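Local coordinates for protein catalase (Bacillus pumilus, PDB 4QOL) that breaks down hydrogen peroxide to water and oxygen at a buried heme and also shows peroxidase-like reactivity toward phenolic substrates, at residues A[173-178]-A[461-466]; A[177-182]-A[438-443]; A[427-432]-A[467-472]. All blocks are in the same frame, centred on the assembly; numbering follows the deposited sequence.

Contact 1 of 3, residues A[173-178]-A[461-466]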
ATOM      1  N   GLU A 173      -6.424  27.596  26.041  1.00 15.53           N
ATOM      2  CA  GLU A 173      -6.154  26.448  26.890  1.00 16.41           C
ATOM      3  C   GLU A 173      -4.697  25.914  26.815  1.00 17.10           C
ATOM      4  O   GLU A 173      -4.297  25.105  27.673  1.00 17.66           O
ATOM      5  CB  GLU A 173      -7.171  25.334  26.602  1.00 17.54           C
ATOM      6  CG  GLU A 173      -7.106  24.731  25.200  1.00 18.30           C
ATOM      7  CD  GLU A 173      -8.146  25.351  24.298  1.00 21.64           C
ATOM      8  OE1 GLU A 173      -8.257  26.632  24.249  1.00 20.07           O
ATOM      9  OE2 GLU A 173      -8.830  24.597  23.590  1.00 20.87           O
ATOM     10  N   SER A 174      -3.944  26.370  25.806  1.00 15.50           N
ATOM     11  CA  SER A 174      -2.548  25.996  25.624  1.00 16.61           C
ATOM     12  C   SER A 174      -1.586  26.696  26.593  1.00 15.31           C
ATOM     13  O   SER A 174      -0.413  26.352  26.685  1.00 13.71           O
ATOM     14  CB  SER A 174      -2.099  26.345  24.184  1.00 16.40           C
ATOM     15  OG  SER A 174      -2.115  27.773  23.895  1.00 15.35           O
ATOM     16  N   THR A 175      -2.099  27.669  27.354  1.00 14.96           N
ATOM     17  CA  THR A 175      -1.226  28.547  28.146  1.00 15.66           C
ATOM     18  C   THR A 175      -0.426  27.776  29.217  1.00 14.26           C
ATOM     19  O   THR A 175       0.784  28.039  29.429  1.00 15.47           O
ATOM     20  CB  THR A 175      -2.078  29.662  28.815  1.00 15.59           C
ATOM     21  OG1 THR A 175      -2.826  30.357  27.810  1.00 14.48           O
ATOM     22  CG2 THR A 175      -1.238  30.611  29.512  1.00 16.11           C
ATOM     23  N   HIS A 176      -1.070  26.854  29.924  1.00 15.22           N
ATOM     24  CA  HIS A 176      -0.348  26.030  30.880  1.00 15.21           C
ATOM     25  C   HIS A 176       0.785  25.218  30.204  1.00 16.27           C
ATOM     26  O   HIS A 176       1.940  25.265  30.653  1.00 16.96           O
ATOM     27  CB  HIS A 176      -1.332  25.136  31.654  1.00 15.33           C
ATOM     28  CG  HIS A 176      -0.738  24.472  32.862  1.00 16.05           C
ATOM     29  ND1 HIS A 176      -1.387  23.437  33.529  1.00 16.91           N
ATOM     30  CD2 HIS A 176       0.399  24.713  33.552  1.00 16.23           C
ATOM     31  CE1 HIS A 176      -0.635  23.041  34.537  1.00 17.40           C
ATOM     32  NE2 HIS A 176       0.457  23.796  34.568  1.00 16.98           N
ATOM     33  N   MET A 177       0.482  24.525  29.105  1.00 15.40           N
ATOM     34  CA  MET A 177       1.492  23.772  28.435  1.00 16.88           C
ATOM     35  C   MET A 177       2.689  24.606  28.011  1.00 16.46           C
ATOM     36  O   MET A 177       3.846  24.183  28.160  1.00 18.16           O
ATOM     37  CB  MET A 177       0.922  23.048  27.230  1.00 17.52           C
ATOM     38  CG  MET A 177       1.947  22.233  26.469  1.00 18.26           C
ATOM     39  SD  MET A 177       2.391  20.770  27.422  1.00 19.84           S
ATOM     40  CE  MET A 177       3.019  19.690  26.115  1.00 17.22           C
ATOM     41  N   LEU A 178       2.394  25.746  27.437  1.00 16.12           N
ATOM     42  CA  LEU A 178       3.476  26.588  26.905  1.00 15.93           C
ATOM     43  C   LEU A 178       4.372  27.099  28.039  1.00 15.97           C
ATOM     44  O   LEU A 178       5.586  27.319  27.913  1.00 18.06           O
ATOM     45  CB  LEU A 178       2.902  27.732  26.140  1.00 16.07           C
ATOM     46  CG  LEU A 178       2.135  27.305  24.890  1.00 17.97           C
ATOM     47  CD1 LEU A 178       1.429  28.498  24.261  1.00 19.01           C
ATOM     48  CD2 LEU A 178       3.105  26.725  23.877  1.00 18.79           C
ATOM     49  N   CYS A 461      -0.820  38.852  26.448  1.00 20.00           N
ATOM     50  CA  CYS A 461      -2.046  38.942  27.215  1.00 20.68           C
ATOM     51  C   CYS A 461      -2.446  37.625  27.841  1.00 19.90           C
ATOM     52  O   CYS A 461      -2.939  37.594  28.974  1.00 19.03           O
ATOM     53  CB  CYS A 461      -3.160  39.513  26.342  1.00 21.96           C
ATOM     54  SG  CYS A 461      -2.801  41.307  25.995  1.00 26.86           S
ATOM     55  N   ASN A 462      -2.259  36.512  27.120  1.00 18.43           N
ATOM     56  CA  ASN A 462      -2.587  35.233  27.745  1.00 18.08           C
ATOM     57  C   ASN A 462      -1.702  34.946  28.952  1.00 17.81           C
ATOM     58  O   ASN A 462      -2.175  34.441  29.953  1.00 17.93           O
ATOM     59  CB  ASN A 462      -2.479  34.072  26.696  1.00 17.16           C
ATOM     60  CG  ASN A 462      -3.590  34.087  25.651  1.00 18.06           C
ATOM     61  OD1 ASN A 462      -4.653  34.590  25.874  1.00 20.10           O
ATOM     62  ND2 ASN A 462      -3.349  33.428  24.536  1.00 16.46           N
ATOM     63  N   PHE A 463      -0.408  35.209  28.825  1.00 17.45           N
ATOM     64  CA  PHE A 463       0.514  34.959  29.943  1.00 18.59           C
ATOM     65  C   PHE A 463       0.294  35.989  31.072  1.00 19.10           C
ATOM     66  O   PHE A 463       0.416  35.643  32.236  1.00 20.11           O
ATOM     67  CB  PHE A 463       1.968  34.950  29.442  1.00 18.28           C
ATOM     68  CG  PHE A 463       2.240  33.819  28.467  1.00 17.09           C
ATOM     69  CD1 PHE A 463       2.002  32.541  28.842  1.00 18.27           C
ATOM     70  CD2 PHE A 463       2.785  34.049  27.192  1.00 17.75           C
ATOM     71  CE1 PHE A 463       2.252  31.472  27.985  1.00 18.60           C
ATOM     72  CE2 PHE A 463       3.070  32.995  26.293  1.00 18.05           C
ATOM     73  CZ  PHE A 463       2.779  31.696  26.713  1.00 18.56           C
ATOM     74  N   TYR A 464      -0.176  37.196  30.705  1.00 19.30           N
ATOM     75  CA  TYR A 464      -0.536  38.212  31.718  1.00 19.76           C
ATOM     76  C   TYR A 464      -1.727  37.685  32.593  1.00 19.21           C
ATOM     77  O   TYR A 464      -1.739  37.837  33.816  1.00 19.40           O
ATOM     78  CB  TYR A 464      -0.902  39.527  31.031  1.00 20.96           C
ATOM     79  CG  TYR A 464      -0.964  40.697  32.005  1.00 24.03           C
ATOM     80  CD1 TYR A 464      -2.098  40.919  32.758  1.00 24.95           C
ATOM     81  CD2 TYR A 464       0.139  41.480  32.188  1.00 25.47           C
ATOM     82  CE1 TYR A 464      -2.148  41.951  33.675  1.00 28.91           C
ATOM     83  CE2 TYR A 464       0.111  42.532  33.071  1.00 27.15           C
ATOM     84  CZ  TYR A 464      -1.006  42.741  33.822  1.00 28.40           C
ATOM     85  OH  TYR A 464      -0.985  43.808  34.692  1.00 34.12           O
ATOM     86  N   ARG A 465      -2.718  37.060  31.938  1.00 18.81           N
ATOM     87  CA  ARG A 465      -3.858  36.508  32.654  1.00 19.18           C
ATOM     88  C   ARG A 465      -3.449  35.378  33.546  1.00 18.91           C
ATOM     89  O   ARG A 465      -4.101  35.146  34.594  1.00 21.23           O
ATOM     90  CB  ARG A 465      -4.924  36.003  31.690  1.00 20.32           C
ATOM     91  CG  ARG A 465      -5.591  37.114  30.930  1.00 24.29           C
ATOM     92  CD  ARG A 465      -6.667  36.575  29.993  1.00 30.35           C
ATOM     93  NE  ARG A 465      -6.996  37.646  29.065  1.00 37.80           N
ATOM     94  CZ  ARG A 465      -6.634  37.834  27.787  1.00 42.07           C
ATOM     95  NH1 ARG A 465      -5.965  36.928  27.025  1.00 39.22           N
ATOM     96  NH2 ARG A 465      -7.055  38.975  27.218  1.00 44.11           N
ATOM     97  N   ALA A 466      -2.457  34.601  33.144  1.00 20.88           N
ATOM     98  CA  ALA A 466      -1.867  33.570  34.023  1.00 19.79           C
ATOM     99  C   ALA A 466      -1.259  34.246  35.260  1.00 20.71           C
ATOM    100  O   ALA A 466      -1.571  33.893  36.399  1.00 21.28           O
ATOM    101  CB  ALA A 466      -0.805  32.768  33.266  1.00 21.94           C
TER
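Thr175 and Phe463 lie alongside one another, pointing opposite ways, and that antiparallel reach carries most of this contact between residues 173-178 and 461-466. The threonine methyl is anti to the backbone N (chi1 -55° for OG1), which sends CG2 toward helix 453-466, where it lies 3.8 Å from Phe463 CD1 and nearly as close to CE1, approaching the ring obliquely. Phe463 CG is anti to its own carbonyl carbon, so the ring stretches across to helix 175-181 although its CB does not start out in that direction. At the far end of the ring, Phe463 CZ meets Leu178 CB at 4.0 Å, the leucine carbon sitting at the ring edge, close to its plane. Thr175 crosses Asn462 obliquely: OG1 lies 3.9 Å from Asn462 CB, a van der Waals touch; the hydroxyl itself is hydrogen-bonded to Pro172 O. Ala466 CB, one turn beyond Asn462, adds a looser touch on Thr175 CG2 at 4.4 Å. No hydrogen bond spans the two segments; every residue that touches is buried, and what crosses is van der Waals packing, with the threonine hydroxyl and the asparagine amide bonded outside the pair. It ties the catalase core to its C-terminal helices: helix 161-169 packs on Leu178 and Phe463 through Trp165 and accepts Asn462 ND2 at Thr169 O, while Ala425 of helix 423-431 closes against both Thr175 and Ala466.

Contact 2 of 3, residues A[177-182]-A[438-443]; sequences MLTWLF and QALIKN
The end of helix 175-181 docks here on the flank of helix 434-448, one of the C-terminal helices packed against the catalase core. Phe182, the first residue to leave helical geometry, presents its carbonyl oxygen to the second helix, and Asn443 ND2 donates to it at 2.8 Å with a nearly straight N-H...O angle of 161°. The oxygen lies almost in the amide plane of Asn443, whereas the donor stands above the carbonyl plane of Phe182. ND2 is also hydrogen-bonded to Asp184 OD1. The same carbonyl oxygen receives a CA-H...O contact from Leu440 CA at 3.5 Å, so two groups one helical turn apart converge on it. Leu440, with CG anti to its backbone N, extends CD1 against the Phe182 backbone, 3.6 Å from Phe182 C and 3.8 Å from both Phe182 CB and Thr179 O. The ring meets Asn443 more through backbone than side chain: Phe182 CD1 is 3.9 Å from Asn443 O and 4.2 Å from Asn443 CB. An alanine at Asn443 would remove both amide bonds and would probably leave the Phe182 carbonyl less firmly held. Leu444 and Asp447 of helix 434-448 touch Phe182, and Arg109 from a loop lies against Phe182 and Asn443. Tyr429 of helix 423-431 and Tyr470 of helix 468-478 pack on Leu440.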
ATOM      1  N   MET A 177       0.482  24.525  29.105  1.00 15.40           N
ATOM      2  CA  MET A 177       1.492  23.772  28.435  1.00 16.88           C
ATOM      3  C   MET A 177       2.689  24.606  28.011  1.00 16.46           C
ATOM      4  O   MET A 177       3.846  24.183  28.160  1.00 18.16           O
ATOM      5  CB  MET A 177       0.922  23.048  27.230  1.00 17.52           C
ATOM      6  CG  MET A 177       1.947  22.233  26.469  1.00 18.26           C
ATOM      7  SD  MET A 177       2.391  20.770  27.422  1.00 19.84           S
ATOM      8  CE  MET A 177       3.019  19.690  26.115  1.00 17.22           C
ATOM      9  N   LEU A 178       2.394  25.746  27.437  1.00 16.12           N
ATOM     10  CA  LEU A 178       3.476  26.588  26.905  1.00 15.93           C
ATOM     11  C   LEU A 178       4.372  27.099  28.039  1.00 15.97           C
ATOM     12  O   LEU A 178       5.586  27.319  27.913  1.00 18.06           O
ATOM     13  CB  LEU A 178       2.902  27.732  26.140  1.00 16.07           C
ATOM     14  CG  LEU A 178       2.135  27.305  24.890  1.00 17.97           C
ATOM     15  CD1 LEU A 178       1.429  28.498  24.261  1.00 19.01           C
ATOM     16  CD2 LEU A 178       3.105  26.725  23.877  1.00 18.79           C
ATOM     17  N   THR A 179       3.784  27.254  29.220  1.00 15.41           N
ATOM     18  CA  THR A 179       4.547  27.632  30.410  1.00 15.57           C
ATOM     19  C   THR A 179       5.531  26.553  30.913  1.00 16.75           C
ATOM     20  O   THR A 179       6.566  26.891  31.524  1.00 18.22           O
ATOM     21  CB  THR A 179       3.580  28.065  31.538  1.00 14.95           C
ATOM     22  OG1 THR A 179       2.751  29.132  31.033  1.00 15.82           O
ATOM     23  CG2 THR A 179       4.301  28.499  32.786  1.00 15.73           C
ATOM     24  N   TRP A 180       5.246  25.270  30.614  1.00 17.71           N
ATOM     25  CA  TRP A 180       6.215  24.207  30.793  1.00 16.41           C
ATOM     26  C   TRP A 180       7.196  24.051  29.634  1.00 16.96           C
ATOM     27  O   TRP A 180       8.375  23.922  29.855  1.00 16.59           O
ATOM     28  CB  TRP A 180       5.476  22.831  30.967  1.00 18.42           C
ATOM     29  CG  TRP A 180       4.782  22.600  32.200  1.00 18.90           C
ATOM     30  CD1 TRP A 180       3.594  23.161  32.615  1.00 20.03           C
ATOM     31  CD2 TRP A 180       5.137  21.655  33.220  1.00 18.02           C
ATOM     32  NE1 TRP A 180       3.221  22.622  33.759  1.00 19.18           N
ATOM     33  CE2 TRP A 180       4.153  21.722  34.192  1.00 18.57           C
ATOM     34  CE3 TRP A 180       6.219  20.814  33.425  1.00 18.24           C
ATOM     35  CZ2 TRP A 180       4.170  20.932  35.361  1.00 19.06           C
ATOM     36  CZ3 TRP A 180       6.234  20.035  34.602  1.00 17.80           C
ATOM     37  CH2 TRP A 180       5.234  20.104  35.524  1.00 18.44           C
ATOM     38  N   LEU A 181       6.662  24.045  28.414  1.00 16.05           N
ATOM     39  CA  LEU A 181       7.456  23.823  27.197  1.00 16.44           C
ATOM     40  C   LEU A 181       8.536  24.883  27.001  1.00 17.08           C
ATOM     41  O   LEU A 181       9.604  24.566  26.446  1.00 15.87           O
ATOM     42  CB  LEU A 181       6.549  23.827  25.987  1.00 16.66           C
ATOM     43  CG  LEU A 181       7.213  23.434  24.666  1.00 16.44           C
ATOM     44  CD1 LEU A 181       7.872  22.062  24.708  1.00 17.09           C
ATOM     45  CD2 LEU A 181       6.172  23.496  23.522  1.00 16.10           C
ATOM     46  N   PHE A 182       8.292  26.139  27.450  1.00 17.59           N
ATOM     47  CA  PHE A 182       9.334  27.159  27.240  1.00 18.14           C
ATOM     48  C   PHE A 182      10.169  27.390  28.492  1.00 18.14           C
ATOM     49  O   PHE A 182      11.041  28.242  28.482  1.00 17.42           O
ATOM     50  CB  PHE A 182       8.726  28.435  26.658  1.00 17.95           C
ATOM     51  CG  PHE A 182       8.418  28.321  25.229  1.00 18.21           C
ATOM     52  CD1 PHE A 182       9.380  28.620  24.290  1.00 17.70           C
ATOM     53  CD2 PHE A 182       7.208  27.838  24.791  1.00 17.56           C
ATOM     54  CE1 PHE A 182       9.131  28.464  22.947  1.00 18.86           C
ATOM     55  CE2 PHE A 182       6.945  27.715  23.419  1.00 18.25           C
ATOM     56  CZ  PHE A 182       7.890  28.061  22.504  1.00 17.35           C
ATOM     57  N   GLN A 438      13.606  33.474  34.662  1.00 24.39           N
ATOM     58  CA  GLN A 438      14.419  34.233  33.686  1.00 28.55           C
ATOM     59  C   GLN A 438      14.621  33.418  32.403  1.00 24.68           C
ATOM     60  O   GLN A 438      14.553  33.953  31.302  1.00 23.52           O
ATOM     61  CB  GLN A 438      15.777  34.668  34.287  1.00 35.33           C
ATOM     62  CG  GLN A 438      15.609  35.882  35.214  1.00 42.84           C
ATOM     63  CD  GLN A 438      16.929  36.436  35.777  1.00 48.13           C
ATOM     64  OE1 GLN A 438      17.989  36.290  35.168  1.00 54.04           O
ATOM     65  NE2 GLN A 438      16.857  37.080  36.941  1.00 50.29           N
ATOM     66  N   ALA A 439      14.825  32.126  32.563  1.00 22.38           N
ATOM     67  CA  ALA A 439      15.053  31.253  31.406  1.00 21.63           C
ATOM     68  C   ALA A 439      13.736  31.169  30.549  1.00 19.73           C
ATOM     69  O   ALA A 439      13.759  31.210  29.328  1.00 18.91           O
ATOM     70  CB  ALA A 439      15.519  29.887  31.874  1.00 22.41           C
ATOM     71  N   LEU A 440      12.610  31.028  31.218  1.00 19.27           N
ATOM     72  CA  LEU A 440      11.296  30.986  30.564  1.00 18.46           C
ATOM     73  C   LEU A 440      11.119  32.246  29.726  1.00 19.68           C
ATOM     74  O   LEU A 440      10.714  32.190  28.559  1.00 19.17           O
ATOM     75  CB  LEU A 440      10.181  30.941  31.606  1.00 19.18           C
ATOM     76  CG  LEU A 440       8.722  31.056  31.147  1.00 19.93           C
ATOM     77  CD1 LEU A 440       8.281  29.966  30.153  1.00 19.24           C
ATOM     78  CD2 LEU A 440       7.811  31.021  32.330  1.00 20.41           C
ATOM     79  N   ILE A 441      11.366  33.402  30.345  1.00 19.24           N
ATOM     80  CA  ILE A 441      11.129  34.672  29.630  1.00 18.91           C
ATOM     81  C   ILE A 441      12.103  34.798  28.445  1.00 19.31           C
ATOM     82  O   ILE A 441      11.721  35.217  27.363  1.00 19.37           O
ATOM     83  CB  ILE A 441      11.284  35.889  30.588  1.00 22.01           C
ATOM     84  CG1 ILE A 441      10.201  35.861  31.671  1.00 21.83           C
ATOM     85  CG2 ILE A 441      11.253  37.195  29.812  1.00 23.08           C
ATOM     86  CD1 ILE A 441       8.777  35.942  31.129  1.00 22.71           C
ATOM     87  N   LYS A 442      13.338  34.394  28.650  1.00 20.49           N
ATOM     88  CA  LYS A 442      14.353  34.382  27.583  1.00 20.81           C
ATOM     89  C   LYS A 442      13.927  33.472  26.400  1.00 19.36           C
ATOM     90  O   LYS A 442      14.020  33.832  25.250  1.00 19.70           O
ATOM     91  CB  LYS A 442      15.648  33.849  28.198  1.00 22.40           C
ATOM     92  CG  LYS A 442      16.790  33.635  27.217  1.00 27.65           C
ATOM     93  CD  LYS A 442      17.916  32.869  27.895  1.00 29.45           C
ATOM     94  CE  LYS A 442      19.214  33.022  27.109  1.00 37.02           C
ATOM     95  NZ  LYS A 442      19.219  32.179  25.876  1.00 40.88           N
ATOM     96  N   ASN A 443      13.431  32.270  26.740  1.00 20.00           N
ATOM     97  CA  ASN A 443      13.073  31.272  25.692  1.00 18.35           C
ATOM     98  C   ASN A 443      11.832  31.703  24.925  1.00 17.79           C
ATOM     99  O   ASN A 443      11.782  31.638  23.706  1.00 18.12           O
ATOM    100  CB  ASN A 443      12.813  29.929  26.341  1.00 20.47           C
ATOM    101  CG  ASN A 443      14.039  29.323  26.977  1.00 19.62           C
ATOM    102  OD1 ASN A 443      15.168  29.660  26.626  1.00 22.11           O
ATOM    103  ND2 ASN A 443      13.821  28.354  27.883  1.00 18.17           N
TER

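Contact 3 of 3, residues A[427-432]-A[467-472]; sequences EKYRSY and DEDYGQ
Helix 423-431 faces the start of helix 468-478, with the backbones closest at Tyr429 and Tyr470, whose CA atoms are 7.0 Å apart. Both tyrosines have CG anti to the backbone N and set off toward the opposite segment; the Tyr470 hydroxyl ends on Thr179 OG1. The ring planes are 1° from parallel yet displaced, with centroids 4.5 Å apart; Tyr470 CB sits over the centre of the Tyr429 ring, 3.4 Å from the centroid, in a CH-pi contact. The Tyr429 hydroxyl donates to Asp469 OD2 at 2.7 Å, meeting the carboxylate from above its plane. Asp467 is the N-cap of helix 468-478: OD1 accepts from Tyr470 N at 3.1 Å through its anti lone pair, and weakly from Asp469 N. Its other oxygen, OD2, pairs with Arg430 NH1 at 2.8 Å in a salt bridge lying in the guanidinium plane, reached through a bend at chi3 (-69°). One carboxylate thus caps a helix and pairs with an arginine at once, each oxygen having its own task. The positive helix end and the guanidinium would both be expected to stabilise Asp467 as its anion, while the Tyr429 bond probably does the same for Asp469.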
ATOM      1  N   GLU A 427       0.112  29.367  38.470  1.00 18.24           N
ATOM      2  CA  GLU A 427       0.693  28.610  39.569  1.00 19.43           C
ATOM      3  C   GLU A 427       2.012  28.008  39.212  1.00 22.39           C
ATOM      4  O   GLU A 427       2.962  28.044  40.005  1.00 22.95           O
ATOM      5  CB  GLU A 427      -0.310  27.521  40.062  1.00 20.47           C
ATOM      6  CG  GLU A 427      -1.594  28.101  40.626  1.00 21.09           C
ATOM      7  CD  GLU A 427      -2.687  27.086  40.908  1.00 21.45           C
ATOM      8  OE1 GLU A 427      -3.541  27.384  41.798  1.00 25.89           O
ATOM      9  OE2 GLU A 427      -2.813  26.016  40.224  1.00 23.08           O
ATOM     10  N   LYS A 428       2.134  27.527  37.960  1.00 21.05           N
ATOM     11  CA  LYS A 428       3.404  26.992  37.487  1.00 21.31           C
ATOM     12  C   LYS A 428       4.444  28.077  37.414  1.00 20.91           C
ATOM     13  O   LYS A 428       5.561  27.896  37.940  1.00 19.82           O
ATOM     14  CB  LYS A 428       3.251  26.296  36.125  1.00 20.67           C
ATOM     15  CG  LYS A 428       4.519  25.611  35.644  1.00 21.92           C
ATOM     16  CD  LYS A 428       5.006  24.503  36.550  1.00 22.45           C
ATOM     17  CE  LYS A 428       6.300  23.894  35.967  1.00 24.28           C
ATOM     18  NZ  LYS A 428       6.838  22.865  36.883  1.00 26.60           N
ATOM     19  N   TYR A 429       4.080  29.212  36.831  1.00 20.68           N
ATOM     20  CA  TYR A 429       5.009  30.354  36.744  1.00 20.08           C
ATOM     21  C   TYR A 429       5.575  30.701  38.123  1.00 21.95           C
ATOM     22  O   TYR A 429       6.776  30.830  38.348  1.00 20.87           O
ATOM     23  CB  TYR A 429       4.293  31.595  36.178  1.00 20.08           C
ATOM     24  CG  TYR A 429       5.199  32.834  36.171  1.00 21.88           C
ATOM     25  CD1 TYR A 429       6.202  32.949  35.222  1.00 22.66           C
ATOM     26  CD2 TYR A 429       5.053  33.854  37.093  1.00 23.39           C
ATOM     27  CE1 TYR A 429       7.064  34.060  35.169  1.00 22.18           C
ATOM     28  CE2 TYR A 429       5.897  34.959  37.053  1.00 24.19           C
ATOM     29  CZ  TYR A 429       6.881  35.061  36.093  1.00 23.05           C
ATOM     30  OH  TYR A 429       7.730  36.220  36.035  1.00 27.26           O
ATOM     31  N   ARG A 430       4.665  30.838  39.077  1.00 21.91           N
ATOM     32  CA  ARG A 430       5.087  31.250  40.409  1.00 22.86           C
ATOM     33  C   ARG A 430       5.915  30.214  41.120  1.00 23.84           C
ATOM     34  O   ARG A 430       6.662  30.569  42.028  1.00 27.18           O
ATOM     35  CB  ARG A 430       3.904  31.662  41.248  1.00 21.72           C
ATOM     36  CG  ARG A 430       3.288  32.944  40.773  1.00 22.90           C
ATOM     37  CD  ARG A 430       2.161  33.402  41.693  1.00 23.74           C
ATOM     38  NE  ARG A 430       0.989  32.527  41.630  1.00 25.14           N
ATOM     39  CZ  ARG A 430      -0.039  32.654  40.792  1.00 23.11           C
ATOM     40  NH1 ARG A 430      -0.089  33.592  39.831  1.00 22.08           N
ATOM     41  NH2 ARG A 430      -1.060  31.846  40.934  1.00 23.33           N
ATOM     42  N   SER A 431       5.801  28.950  40.734  1.00 24.19           N
ATOM     43  CA  SER A 431       6.599  27.858  41.327  1.00 24.81           C
ATOM     44  C   SER A 431       8.042  27.810  40.818  1.00 24.04           C
ATOM     45  O   SER A 431       8.898  27.132  41.414  1.00 25.17           O
ATOM     46  CB  SER A 431       5.897  26.510  41.109  1.00 25.71           C
ATOM     47  OG  SER A 431       6.129  25.996  39.785  1.00 25.46           O
ATOM     48  N   TYR A 432       8.335  28.549  39.744  1.00 24.67           N
ATOM     49  CA  TYR A 432       9.665  28.590  39.216  1.00 24.04           C
ATOM     50  C   TYR A 432      10.566  29.429  40.158  1.00 26.98           C
ATOM     51  O   TYR A 432      10.148  30.459  40.650  1.00 27.94           O
ATOM     52  CB  TYR A 432       9.696  29.226  37.801  1.00 24.02           C
ATOM     53  CG  TYR A 432       9.234  28.313  36.644  1.00 22.25           C
ATOM     54  CD1 TYR A 432       9.605  26.975  36.593  1.00 22.37           C
ATOM     55  CD2 TYR A 432       8.357  28.781  35.684  1.00 19.93           C
ATOM     56  CE1 TYR A 432       9.145  26.138  35.580  1.00 20.72           C
ATOM     57  CE2 TYR A 432       7.877  27.960  34.647  1.00 21.55           C
ATOM     58  CZ  TYR A 432       8.269  26.630  34.608  1.00 21.91           C
ATOM     59  OH  TYR A 432       7.799  25.802  33.573  1.00 22.07           O
ATOM     60  N   ASP A 467      -0.419  35.229  35.043  1.00 19.06           N
ATOM     61  CA  ASP A 467       0.228  35.945  36.157  1.00 19.68           C
ATOM     62  C   ASP A 467       0.739  37.312  35.647  1.00 20.31           C
ATOM     63  O   ASP A 467       1.399  37.398  34.623  1.00 19.44           O
ATOM     64  CB  ASP A 467       1.345  35.069  36.767  1.00 20.07           C
ATOM     65  CG  ASP A 467       2.141  35.764  37.875  1.00 22.92           C
ATOM     66  OD1 ASP A 467       2.936  36.688  37.565  1.00 24.73           O
ATOM     67  OD2 ASP A 467       1.947  35.407  39.045  1.00 27.36           O
ATOM     68  N   GLU A 468       0.374  38.399  36.348  1.00 21.93           N
ATOM     69  CA  GLU A 468       0.697  39.754  35.833  1.00 23.43           C
ATOM     70  C   GLU A 468       2.184  40.000  35.705  1.00 23.26           C
ATOM     71  O   GLU A 468       2.570  40.702  34.790  1.00 22.10           O
ATOM     72  CB  GLU A 468       0.147  40.921  36.685  1.00 30.29           C
ATOM     73  CG  GLU A 468       0.353  40.874  38.204  1.00 38.56           C
ATOM     74  CD  GLU A 468      -0.232  42.115  38.913  1.00 46.66           C
ATOM     75  OE1 GLU A 468      -0.401  43.178  38.253  1.00 51.48           O
ATOM     76  OE2 GLU A 468      -0.522  42.049  40.135  1.00 54.93           O
ATOM     77  N   ASP A 469       3.001  39.435  36.609  1.00 21.94           N
ATOM     78  CA  ASP A 469       4.457  39.558  36.536  1.00 24.31           C
ATOM     79  C   ASP A 469       5.027  38.816  35.290  1.00 22.91           C
ATOM     80  O   ASP A 469       5.833  39.368  34.544  1.00 22.76           O
ATOM     81  CB  ASP A 469       5.117  39.015  37.812  1.00 26.53           C
ATOM     82  CG  ASP A 469       6.651  39.191  37.825  1.00 32.68           C
ATOM     83  OD1 ASP A 469       7.147  40.371  37.831  1.00 40.40           O
ATOM     84  OD2 ASP A 469       7.403  38.168  37.875  1.00 33.14           O
ATOM     85  N   TYR A 470       4.542  37.580  35.083  1.00 21.63           N
ATOM     86  CA  TYR A 470       4.855  36.791  33.889  1.00 19.52           C
ATOM     87  C   TYR A 470       4.604  37.632  32.651  1.00 18.74           C
ATOM     88  O   TYR A 470       5.500  37.823  31.830  1.00 18.77           O
ATOM     89  CB  TYR A 470       3.946  35.557  33.984  1.00 18.38           C
ATOM     90  CG  TYR A 470       4.110  34.418  32.947  1.00 17.91           C
ATOM     91  CD1 TYR A 470       5.118  34.414  31.993  1.00 17.45           C
ATOM     92  CD2 TYR A 470       3.267  33.302  33.024  1.00 17.57           C
ATOM     93  CE1 TYR A 470       5.240  33.395  31.098  1.00 17.50           C
ATOM     94  CE2 TYR A 470       3.398  32.261  32.135  1.00 17.00           C
ATOM     95  CZ  TYR A 470       4.389  32.301  31.179  1.00 16.45           C
ATOM     96  OH  TYR A 470       4.538  31.206  30.315  1.00 17.41           O
ATOM     97  N   GLY A 471       3.369  38.091  32.471  1.00 18.85           N
ATOM     98  CA  GLY A 471       3.025  38.857  31.254  1.00 20.01           C
ATOM     99  C   GLY A 471       3.762  40.155  31.084  1.00 20.66           C
ATOM    100  O   GLY A 471       4.230  40.479  29.987  1.00 20.87           O
ATOM    101  N   GLN A 472       3.904  40.905  32.195  1.00 22.23           N
ATOM    102  CA  GLN A 472       4.656  42.185  32.128  1.00 22.89           C
ATOM    103  C   GLN A 472       6.138  42.009  31.800  1.00 21.68           C
ATOM    104  O   GLN A 472       6.670  42.783  30.993  1.00 20.01           O
ATOM    105  CB  GLN A 472       4.469  42.958  33.458  1.00 23.67           C
ATOM    106  CG  GLN A 472       5.064  44.368  33.369  1.00 24.02           C
ATOM    107  CD  GLN A 472       4.299  45.236  32.387  1.00 24.50           C
ATOM    108  OE1 GLN A 472       3.117  45.551  32.621  1.00 26.13           O
ATOM    109  NE2 GLN A 472       4.963  45.675  31.318  1.00 25.53           N
TER

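In the fold
Contacts 1 and 2 are buried and both start from helix 175-181, which they fasten to two different C-terminal helices, 453-466 and 434-448. Contact 3 joins two of the C-terminal helices to each other and is only partly buried. The chemistry follows: contact 1 is van der Waals packing with no hydrogen bond across, contact 2 adds a single side-chain-to-backbone hydrogen bond, and contact 3 has a salt bridge and a carboxylate cap on its exposed side with aromatic rings on its inner side. Those rings bind the set together. Tyr470 OH probably hydrogen-bonds to Thr179 OG1, Tyr432 OH probably bonds to Thr179 O, and Phe463 packs on both Tyr470 and Thr179, so Thr179 is where all three come together.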